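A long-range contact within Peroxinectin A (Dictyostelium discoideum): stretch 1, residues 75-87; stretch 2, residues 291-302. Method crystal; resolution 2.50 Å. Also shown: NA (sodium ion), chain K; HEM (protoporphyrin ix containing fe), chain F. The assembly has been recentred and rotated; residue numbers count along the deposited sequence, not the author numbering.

Stretch 1, residues 75-87: WGQFLIHNMALSK
Stretch 2 (291-302) QVSNEFTTTAFR

Residues that touch across this contact are at least 208 positions apart in sequence, and no hydrogen bond joins them directly; apolar packing and a shared heme do, burying 437 Å² in all. Stretch 1 enters already helical at Trp-75 and, further on, becomes extended at Ala-84 (phi/psi -146/143) and Leu-85 (-144/121). Stretch 2 begins extended and turns helical at Asn-294; the two helices run in roughly opposite directions. The CA atoms of Ala-84 and Thr-297 make the closest approach of the two backbones, 6.7 Å apart.

Gln-291 directs its CB away, and contact starts at Val-292 (phi/psi -71/144, chi1 t). Val-292 CG2 lies 3.5 Å from Met-83 O and 4.2 Å from Met-83 CB; Ala-84 CB lies 4.3 Å from Val-292 CG1 and 4.4 Å from Val-292 CG2, so one valine spans two consecutive loop residues. Ser-293 (chi1 p) then caps the helix: its OG accepts from Phe-296 N at 3.1 Å, satisfying an amide of the first turn.

Phe-296 (chi1 t, chi2 84°) points toward stretch 1, where its CE2 meets Ile-80 CD1 at 3.9 Å and Met-83 CE at 4.0 Å, both oblique to the ring. Met-83 gets there in an m, t, p conformation, Ile-80 in t, p. These residues, three apart, thus each bring a terminal methyl to the same aromatic ring.

Thr-297 (chi1 t) packs against Ala-84, with Ala-84 CB 3.4 Å from Thr-297 OG1. Thr-297 OG1 hydrogen-bonds to heme O2D at 2.8 Å, and Ser-86 OG (chi1 m) reaches the same O2D at 2.9 Å. The two stretches therefore share one propionate oxygen, a polar link through the ligand rather than directly between the stretches.

The helix widens into a pi-type turn over 296-300, with Ala-300 N bonded to Glu-295 O at 2.9 Å and Phe-301 N to Phe-296 O at 2.8 Å. Phe-301 (chi1 t at -154°, chi2 77°) has the largest covered area of either stretch. Gly-76 O approaches the edge of the ring, 3.5 Å from Phe-301 CE2; Ile-80 CB is 3.9 Å from Phe-301 CE2, and Leu-79 CD2 is 4.3 Å from Phe-301 CZ. Gly-76 has no side chain, and an ideal CB there would clash with heme CBC.

Arg-302 points its CB away, but its side chain returns: NE donates to Thr-297 O at 3.1 Å, NH1 makes a very short 2.4 Å bond to heme O1A, and one guanidinium face lies over heme C4D.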

ATOM      1  N   TRP A  75      -4.976   7.050  -0.741  1.00 47.62           N
ATOM      2  CA  TRP A  75      -5.885   5.914  -0.637  1.00 49.53           C
ATOM      3  C   TRP A  75      -5.214   4.634  -1.113  1.00 48.54           C
ATOM      4  O   TRP A  75      -5.423   3.565  -0.526  1.00 47.52           O
ATOM      5  CB  TRP A  75      -7.161   6.162  -1.436  1.00 50.11           C
ATOM      6  CG  TRP A  75      -8.177   5.100  -1.177  1.00 50.33           C
ATOM      7  CD1 TRP A  75      -8.461   4.022  -1.961  1.00 50.36           C
ATOM      8  CD2 TRP A  75      -9.027   4.997  -0.031  1.00 49.93           C
ATOM      9  NE1 TRP A  75      -9.445   3.258  -1.379  1.00 49.77           N
ATOM     10  CE2 TRP A  75      -9.808   3.838  -0.192  1.00 50.24           C
ATOM     11  CE3 TRP A  75      -9.206   5.779   1.113  1.00 51.35           C
ATOM     12  CZ2 TRP A  75     -10.755   3.441   0.748  1.00 52.68           C
ATOM     13  CZ3 TRP A  75     -10.148   5.383   2.045  1.00 51.32           C
ATOM     14  CH2 TRP A  75     -10.909   4.225   1.857  1.00 51.64           C
ATOM     15  N   GLY A  76      -4.421   4.721  -2.181  1.00 51.01           N
ATOM     16  CA  GLY A  76      -3.684   3.553  -2.638  1.00 48.48           C
ATOM     17  C   GLY A  76      -2.797   2.979  -1.552  1.00 46.84           C
ATOM     18  O   GLY A  76      -2.793   1.772  -1.308  1.00 45.82           O
ATOM     19  N   GLN A  77      -2.035   3.844  -0.881  1.00 48.09           N
ATOM     20  CA  GLN A  77      -1.202   3.387   0.224  1.00 51.16           C
ATOM     21  C   GLN A  77      -2.060   2.869   1.370  1.00 50.16           C
ATOM     22  O   GLN A  77      -1.709   1.880   2.025  1.00 49.10           O
ATOM     23  CB  GLN A  77      -0.295   4.521   0.698  1.00 50.53           C
ATOM     24  CG  GLN A  77       0.749   4.097   1.715  1.00 51.23           C
ATOM     25  CD  GLN A  77       1.605   5.257   2.179  1.00 52.81           C
ATOM     26  OE1 GLN A  77       1.412   6.398   1.750  1.00 52.51           O
ATOM     27  NE2 GLN A  77       2.560   4.973   3.060  1.00 52.83           N
ATOM     28  N   PHE A  78      -3.192   3.528   1.624  1.00 51.08           N
ATOM     29  CA  PHE A  78      -4.129   3.040   2.629  1.00 50.92           C
ATOM     30  C   PHE A  78      -4.737   1.707   2.219  1.00 49.61           C
ATOM     31  O   PHE A  78      -4.995   0.854   3.074  1.00 49.48           O
ATOM     32  CB  PHE A  78      -5.226   4.080   2.858  1.00 51.05           C
ATOM     33  CG  PHE A  78      -6.200   3.706   3.933  1.00 51.91           C
ATOM     34  CD1 PHE A  78      -5.935   4.002   5.258  1.00 52.51           C
ATOM     35  CD2 PHE A  78      -7.384   3.064   3.620  1.00 51.58           C
ATOM     36  CE1 PHE A  78      -6.827   3.661   6.247  1.00 52.97           C
ATOM     37  CE2 PHE A  78      -8.279   2.719   4.606  1.00 52.06           C
ATOM     38  CZ  PHE A  78      -8.001   3.021   5.922  1.00 53.46           C
ATOM     39  N   LEU A  79      -4.957   1.505   0.919  1.00 48.78           N
ATOM     40  CA  LEU A  79      -5.568   0.269   0.444  1.00 48.64           C
ATOM     41  C   LEU A  79      -4.625  -0.917   0.607  1.00 50.92           C
ATOM     42  O   LEU A  79      -5.040  -1.991   1.055  1.00 51.11           O
ATOM     43  CB  LEU A  79      -5.988   0.429  -1.016  1.00 48.70           C
ATOM     44  CG  LEU A  79      -6.562  -0.803  -1.716  1.00 48.97           C
ATOM     45  CD1 LEU A  79      -7.703  -1.424  -0.922  1.00 49.40           C
ATOM     46  CD2 LEU A  79      -7.035  -0.421  -3.113  1.00 49.34           C
ATOM     47  N   ILE A  80      -3.350  -0.753   0.238  1.00 52.46           N
ATOM     48  CA  ILE A  80      -2.423  -1.879   0.324  1.00 52.51           C
ATOM     49  C   ILE A  80      -2.212  -2.293   1.772  1.00 52.24           C
ATOM     50  O   ILE A  80      -2.019  -3.480   2.064  1.00 52.60           O
ATOM     51  CB  ILE A  80      -1.080  -1.551  -0.363  1.00 52.59           C
ATOM     52  CG1 ILE A  80      -0.185  -2.792  -0.381  1.00 51.07           C
ATOM     53  CG2 ILE A  80      -0.367  -0.405   0.336  1.00 53.25           C
ATOM     54  CD1 ILE A  80      -0.663  -3.868  -1.336  1.00 51.65           C
ATOM     55  N   HIS A  81      -2.235  -1.338   2.700  1.00 53.16           N
ATOM     56  CA  HIS A  81      -2.121  -1.684   4.110  1.00 55.86           C
ATOM     57  C   HIS A  81      -3.317  -2.485   4.614  1.00 56.69           C
ATOM     58  O   HIS A  81      -3.277  -2.974   5.748  1.00 56.22           O
ATOM     59  CB  HIS A  81      -1.940  -0.416   4.945  1.00 55.14           C
ATOM     60  CG  HIS A  81      -0.641   0.286   4.701  1.00 54.27           C
ATOM     61  ND1 HIS A  81      -0.361   1.537   5.206  1.00 54.77           N
ATOM     62  CD2 HIS A  81       0.458  -0.090   4.002  1.00 54.74           C
ATOM     63  CE1 HIS A  81       0.851   1.902   4.831  1.00 54.27           C
ATOM     64  NE2 HIS A  81       1.370   0.933   4.098  1.00 53.89           N
ATOM     65  N   ASN A  82      -4.369  -2.626   3.809  1.00 54.17           N
ATOM     66  CA  ASN A  82      -5.469  -3.532   4.109  1.00 56.10           C
ATOM     67  C   ASN A  82      -5.265  -4.926   3.530  1.00 55.93           C
ATOM     68  O   ASN A  82      -6.128  -5.788   3.728  1.00 56.12           O
ATOM     69  CB  ASN A  82      -6.791  -2.967   3.569  1.00 56.65           C
ATOM     70  CG  ASN A  82      -7.453  -1.998   4.526  1.00 57.35           C
ATOM     71  OD1 ASN A  82      -8.163  -2.407   5.446  1.00 58.15           O
ATOM     72  ND2 ASN A  82      -7.236  -0.707   4.306  1.00 56.31           N
ATOM     73  N   MET A  83      -4.158  -5.175   2.833  1.00 57.45           N
ATOM     74  CA  MET A  83      -4.060  -6.382   2.017  1.00 55.40           C
ATOM     75  C   MET A  83      -2.759  -7.157   2.184  1.00 54.95           C
ATOM     76  O   MET A  83      -2.797  -8.388   2.224  1.00 54.67           O
ATOM     77  CB  MET A  83      -4.246  -6.004   0.540  1.00 53.38           C
ATOM     78  CG  MET A  83      -5.602  -5.396   0.224  1.00 51.67           C
ATOM     79  SD  MET A  83      -5.800  -4.945  -1.512  1.00 46.20           S
ATOM     80  CE  MET A  83      -5.701  -6.549  -2.291  1.00 50.57           C
ATOM     81  N   ALA A  84      -1.613  -6.484   2.263  1.00 57.10           N
ATOM     82  CA  ALA A  84      -0.343  -7.198   2.189  1.00 57.71           C
ATOM     83  C   ALA A  84       0.721  -6.540   3.055  1.00 56.58           C
ATOM     84  O   ALA A  84       0.796  -5.313   3.144  1.00 56.60           O
ATOM     85  CB  ALA A  84       0.154  -7.269   0.741  1.00 56.89           C
ATOM     86  N   LEU A  85       1.551  -7.375   3.680  1.00 56.14           N
ATOM     87  CA  LEU A  85       2.749  -6.918   4.376  1.00 58.49           C
ATOM     88  C   LEU A  85       3.844  -7.953   4.178  1.00 57.50           C
ATOM     89  O   LEU A  85       3.676  -9.115   4.557  1.00 57.53           O
ATOM     90  CB  LEU A  85       2.494  -6.705   5.870  1.00 59.15           C
ATOM     91  CG  LEU A  85       3.733  -6.294   6.674  1.00 57.90           C
ATOM     92  CD1 LEU A  85       4.152  -4.877   6.321  1.00 57.50           C
ATOM     93  CD2 LEU A  85       3.495  -6.433   8.164  1.00 58.42           C
ATOM     94  N   SER A  86       4.965  -7.528   3.597  1.00 58.25           N
ATOM     95  CA  SER A  86       6.120  -8.407   3.408  1.00 58.86           C
ATOM     96  C   SER A  86       7.067  -8.202   4.587  1.00 58.79           C
ATOM     97  O   SER A  86       8.092  -7.525   4.498  1.00 59.36           O
ATOM     98  CB  SER A  86       6.794  -8.119   2.074  1.00 57.86           C
ATOM     99  OG  SER A  86       5.908  -8.376   0.999  1.00 57.18           O
ATOM    100  N   LYS A  87       6.705  -8.802   5.712  1.00 57.94           N
ATOM    101  CA  LYS A  87       7.458  -8.598   6.945  1.00 60.26           C
ATOM    102  C   LYS A  87       8.809  -9.299   6.850  1.00 59.45           C
ATOM    103  O   LYS A  87       8.846 -10.513   6.612  1.00 59.24           O
ATOM    104  CB  LYS A  87       6.668  -9.122   8.139  1.00 60.38           C
ATOM    105  CG  LYS A  87       7.221  -8.683   9.493  1.00 60.81           C
ATOM    106  CD  LYS A  87       6.308  -9.112  10.639  1.00 62.82           C
ATOM    107  CE  LYS A  87       6.897  -8.764  11.999  1.00 63.08           C
ATOM    108  NZ  LYS A  87       7.025  -7.291  12.194  1.00 63.54           N
ATOM    109  N   GLN A 291      -6.279 -14.645  -1.704  1.00 53.36           N
ATOM    110  CA  GLN A 291      -4.912 -14.402  -1.262  1.00 52.57           C
ATOM    111  C   GLN A 291      -4.183 -13.499  -2.250  1.00 52.52           C
ATOM    112  O   GLN A 291      -4.375 -13.597  -3.464  1.00 51.23           O
ATOM    113  CB  GLN A 291      -4.169 -15.732  -1.111  1.00 53.56           C
ATOM    114  CG  GLN A 291      -2.766 -15.619  -0.532  1.00 54.66           C
ATOM    115  CD  GLN A 291      -2.764 -15.392   0.964  1.00 55.76           C
ATOM    116  OE1 GLN A 291      -3.636 -15.885   1.681  1.00 57.44           O
ATOM    117  NE2 GLN A 291      -1.779 -14.645   1.448  1.00 54.86           N
ATOM    118  N   VAL A 292      -3.341 -12.610  -1.718  1.00 51.80           N
ATOM    119  CA  VAL A 292      -2.611 -11.673  -2.562  1.00 53.23           C
ATOM    120  C   VAL A 292      -1.547 -12.417  -3.359  1.00 53.53           C
ATOM    121  O   VAL A 292      -0.928 -13.372  -2.872  1.00 53.26           O
ATOM    122  CB  VAL A 292      -1.985 -10.556  -1.708  1.00 54.05           C
ATOM    123  CG1 VAL A 292      -1.111  -9.638  -2.569  1.00 52.50           C
ATOM    124  CG2 VAL A 292      -3.067  -9.755  -1.000  1.00 52.39           C
ATOM    125  N   SER A 293      -1.327 -11.979  -4.594  1.00 51.92           N
ATOM    126  CA  SER A 293      -0.287 -12.553  -5.432  1.00 52.64           C
ATOM    127  C   SER A 293       1.042 -11.861  -5.167  1.00 52.39           C
ATOM    128  O   SER A 293       1.099 -10.666  -4.863  1.00 50.71           O
ATOM    129  CB  SER A 293      -0.642 -12.427  -6.913  1.00 51.79           C
ATOM    130  OG  SER A 293      -0.570 -11.076  -7.332  1.00 50.40           O
ATOM    131  N   ASN A 294       2.122 -12.632  -5.295  1.00 53.46           N
ATOM    132  CA  ASN A 294       3.451 -12.092  -5.040  1.00 53.80           C
ATOM    133  C   ASN A 294       3.786 -10.963  -6.003  1.00 52.31           C
ATOM    134  O   ASN A 294       4.453  -9.996  -5.618  1.00 52.33           O
ATOM    135  CB  ASN A 294       4.490 -13.206  -5.142  1.00 54.14           C
ATOM    136  CG  ASN A 294       5.701 -12.950  -4.279  1.00 54.14           C
ATOM    137  OD1 ASN A 294       6.320 -11.887  -4.355  1.00 54.48           O
ATOM    138  ND2 ASN A 294       6.040 -13.919  -3.436  1.00 55.06           N
ATOM    139  N   GLU A 295       3.322 -11.059  -7.248  1.00 50.52           N
ATOM    140  CA  GLU A 295       3.623 -10.025  -8.230  1.00 51.51           C
ATOM    141  C   GLU A 295       2.823  -8.757  -7.969  1.00 51.14           C
ATOM    142  O   GLU A 295       3.297  -7.657  -8.273  1.00 50.85           O
ATOM    143  CB  GLU A 295       3.345 -10.538  -9.643  1.00 53.40           C
ATOM    144  CG  GLU A 295       4.158 -11.764 -10.046  1.00 52.62           C
ATOM    145  CD  GLU A 295       3.595 -13.058  -9.479  1.00 53.34           C
ATOM    146  OE1 GLU A 295       2.691 -12.991  -8.619  1.00 51.16           O
ATOM    147  OE2 GLU A 295       4.056 -14.142  -9.897  1.00 54.92           O
ATOM    148  N   PHE A 296       1.617  -8.890  -7.412  1.00 53.25           N
ATOM    149  CA  PHE A 296       0.781  -7.724  -7.142  1.00 51.42           C
ATOM    150  C   PHE A 296       1.452  -6.795  -6.140  1.00 50.62           C
ATOM    151  O   PHE A 296       1.692  -5.617  -6.424  1.00 49.70           O
ATOM    152  CB  PHE A 296      -0.589  -8.176  -6.629  1.00 51.28           C
ATOM    153  CG  PHE A 296      -1.479  -7.046  -6.173  1.00 49.81           C
ATOM    154  CD1 PHE A 296      -2.254  -6.342  -7.081  1.00 50.78           C
ATOM    155  CD2 PHE A 296      -1.551  -6.698  -4.832  1.00 50.76           C
ATOM    156  CE1 PHE A 296      -3.076  -5.305  -6.663  1.00 50.02           C
ATOM    157  CE2 PHE A 296      -2.374  -5.661  -4.408  1.00 50.66           C
ATOM    158  CZ  PHE A 296      -3.135  -4.967  -5.325  1.00 49.22           C
ATOM    159  N   THR A 297       1.768  -7.314  -4.954  1.00 50.80           N
ATOM    160  CA  THR A 297       2.318  -6.466  -3.906  1.00 52.61           C
ATOM    161  C   THR A 297       3.785  -6.132  -4.148  1.00 53.42           C
ATOM    162  O   THR A 297       4.224  -5.025  -3.821  1.00 53.04           O
ATOM    163  CB  THR A 297       2.143  -7.142  -2.542  1.00 53.21           C
ATOM    164  OG1 THR A 297       2.512  -6.229  -1.504  1.00 54.45           O
ATOM    165  CG2 THR A 297       2.989  -8.399  -2.424  1.00 53.18           C
ATOM    166  N   THR A 298       4.550  -7.058  -4.726  1.00 53.92           N
ATOM    167  CA  THR A 298       5.979  -6.827  -4.913  1.00 54.75           C
ATOM    168  C   THR A 298       6.260  -5.935  -6.117  1.00 53.04           C
ATOM    169  O   THR A 298       7.177  -5.109  -6.075  1.00 51.77           O
ATOM    170  CB  THR A 298       6.709  -8.161  -5.071  1.00 55.99           C
ATOM    171  OG1 THR A 298       6.330  -9.050  -4.013  1.00 55.71           O
ATOM    172  CG2 THR A 298       8.216  -7.951  -5.037  1.00 56.16           C
ATOM    173  N   THR A 299       5.485  -6.081  -7.195  1.00 51.86           N
ATOM    174  CA  THR A 299       5.814  -5.443  -8.469  1.00 52.52           C
ATOM    175  C   THR A 299       4.742  -4.455  -8.910  1.00 51.26           C
ATOM    176  O   THR A 299       5.006  -3.251  -8.942  1.00 51.31           O
ATOM    177  CB  THR A 299       6.039  -6.520  -9.534  1.00 54.16           C
ATOM    178  OG1 THR A 299       6.877  -7.555  -9.003  1.00 54.12           O
ATOM    179  CG2 THR A 299       6.699  -5.919 -10.770  1.00 53.51           C
ATOM    180  N   ALA A 300       3.543  -4.920  -9.260  1.00 51.78           N
ATOM    181  CA  ALA A 300       2.578  -4.067  -9.947  1.00 51.47           C
ATOM    182  C   ALA A 300       2.144  -2.892  -9.076  1.00 51.26           C
ATOM    183  O   ALA A 300       2.258  -1.730  -9.478  1.00 51.48           O
ATOM    184  CB  ALA A 300       1.368  -4.897 -10.375  1.00 52.54           C
ATOM    185  N   PHE A 301       1.635  -3.174  -7.880  1.00 50.18           N
ATOM    186  CA  PHE A 301       1.006  -2.133  -7.078  1.00 51.02           C
ATOM    187  C   PHE A 301       2.004  -1.218  -6.380  1.00 50.41           C
ATOM    188  O   PHE A 301       1.579  -0.299  -5.671  1.00 49.37           O
ATOM    189  CB  PHE A 301       0.074  -2.757  -6.039  1.00 50.69           C
ATOM    190  CG  PHE A 301      -1.034  -1.847  -5.608  1.00 49.01           C
ATOM    191  CD1 PHE A 301      -2.129  -1.643  -6.426  1.00 48.98           C
ATOM    192  CD2 PHE A 301      -0.981  -1.191  -4.392  1.00 49.67           C
ATOM    193  CE1 PHE A 301      -3.154  -0.802  -6.038  1.00 50.38           C
ATOM    194  CE2 PHE A 301      -2.004  -0.349  -3.999  1.00 49.69           C
ATOM    195  CZ  PHE A 301      -3.090  -0.156  -4.822  1.00 47.82           C
ATOM    196  N   ARG A 302       3.305  -1.434  -6.551  1.00 53.59           N
ATOM    197  CA  ARG A 302       4.290  -0.502  -6.016  1.00 53.97           C
ATOM    198  C   ARG A 302       4.483   0.717  -6.907  1.00 53.07           C
ATOM    199  O   ARG A 302       5.356   1.544  -6.618  1.00 53.20           O
ATOM    200  CB  ARG A 302       5.630  -1.209  -5.802  1.00 53.39           C
ATOM    201  CG  ARG A 302       5.566  -2.317  -4.764  1.00 53.80           C
ATOM    202  CD  ARG A 302       6.840  -2.416  -3.944  1.00 55.28           C
ATOM    203  NE  ARG A 302       6.759  -3.497  -2.968  1.00 56.17           N
ATOM    204  CZ  ARG A 302       7.680  -3.747  -2.043  1.00 57.90           C
ATOM    205  NH1 ARG A 302       8.767  -2.990  -1.958  1.00 59.35           N
ATOM    206  NH2 ARG A 302       7.513  -4.757  -1.200  1.00 57.80           N
TER
HETATM  207 NA    NA K 609      -6.747  -7.247   5.584  1.00 57.05          NA
HETATM  208  CHA HEM F 604       5.860  -0.996   0.393  1.00 54.12           C
HETATM  209  CHB HEM F 604       6.933   3.499   1.812  1.00 50.11           C
HETATM  210  CHC HEM F 604       3.312   5.213  -0.948  1.00 47.77           C
HETATM  211  CHD HEM F 604       2.409   0.730  -2.544  1.00 52.38           C
HETATM  212  C1A HEM F 604       6.499   0.077   0.963  1.00 52.15           C
HETATM  213  C2A HEM F 604       7.723   0.023   1.724  1.00 50.82           C
HETATM  214  C3A HEM F 604       8.029   1.263   2.118  1.00 49.41           C
HETATM  215  C4A HEM F 604       6.997   2.143   1.619  1.00 49.80           C
HETATM  216  CMA HEM F 604       9.248   1.699   2.960  1.00 45.54           C
HETATM  217  CAA HEM F 604       8.518  -1.263   1.997  1.00 51.66           C
HETATM  218  CBA HEM F 604       9.824  -1.145   1.225  1.00 52.61           C
HETATM  219  CGA HEM F 604      10.390  -2.516   0.961  1.00 54.79           C
HETATM  220  O1A HEM F 604       9.739  -3.315   0.240  1.00 54.82           O
HETATM  221  O2A HEM F 604      11.504  -2.809   1.465  1.00 54.01           O
HETATM  222  C1B HEM F 604       6.033   4.339   1.202  1.00 49.24           C
HETATM  223  C2B HEM F 604       5.966   5.765   1.406  1.00 47.71           C
HETATM  224  C3B HEM F 604       4.964   6.246   0.650  1.00 48.25           C
HETATM  225  C4B HEM F 604       4.368   5.131  -0.060  1.00 49.49           C
HETATM  226  CMB HEM F 604       6.920   6.514   2.357  1.00 43.14           C
HETATM  227  CAB HEM F 604       4.464   7.699   0.484  1.00 47.63           C
HETATM  228  CBB HEM F 604       5.055   8.748   1.066  1.00 48.58           C
HETATM  229  C1C HEM F 604       2.751   4.156  -1.633  1.00 47.66           C
HETATM  230  C2C HEM F 604       1.654   4.228  -2.582  1.00 48.10           C
HETATM  231  C3C HEM F 604       1.404   2.976  -3.022  1.00 49.54           C
HETATM  232  C4C HEM F 604       2.339   2.093  -2.360  1.00 51.55           C
HETATM  233  CMC HEM F 604       0.979   5.568  -2.946  1.00 45.50           C
HETATM  234  CAC HEM F 604       0.373   2.401  -4.030  1.00 47.87           C
HETATM  235  CBC HEM F 604      -0.549   3.102  -4.693  1.00 47.73           C
HETATM  236  C1D HEM F 604       3.233  -0.128  -1.856  1.00 52.10           C
HETATM  237  C2D HEM F 604       3.203  -1.571  -1.929  1.00 51.41           C
HETATM  238  C3D HEM F 604       4.164  -2.037  -1.125  1.00 54.18           C
HETATM  239  C4D HEM F 604       4.821  -0.915  -0.502  1.00 54.05           C
HETATM  240  CMD HEM F 604       2.241  -2.389  -2.815  1.00 49.08           C
HETATM  241  CAD HEM F 604       4.524  -3.505  -0.839  1.00 53.66           C
HETATM  242  CBD HEM F 604       3.489  -3.985   0.174  1.00 54.33           C
HETATM  243  CGD HEM F 604       4.088  -4.986   1.133  1.00 53.26           C
HETATM  244  O1D HEM F 604       4.695  -4.550   2.145  1.00 51.67           O
HETATM  245  O2D HEM F 604       3.960  -6.215   0.905  1.00 51.47           O
HETATM  246  NA  HEM F 604       6.080   1.388   0.919  1.00 54.14           N
HETATM  247  NB  HEM F 604       5.046   3.983   0.304  1.00 54.65           N
HETATM  248  NC  HEM F 604       3.140   2.838  -1.523  1.00 52.80           N
HETATM  249  ND  HEM F 604       4.230   0.237  -0.975  1.00 55.15           N
HETATM  250 FE   HEM F 604       4.596   2.079  -0.303  1.00 61.91          FE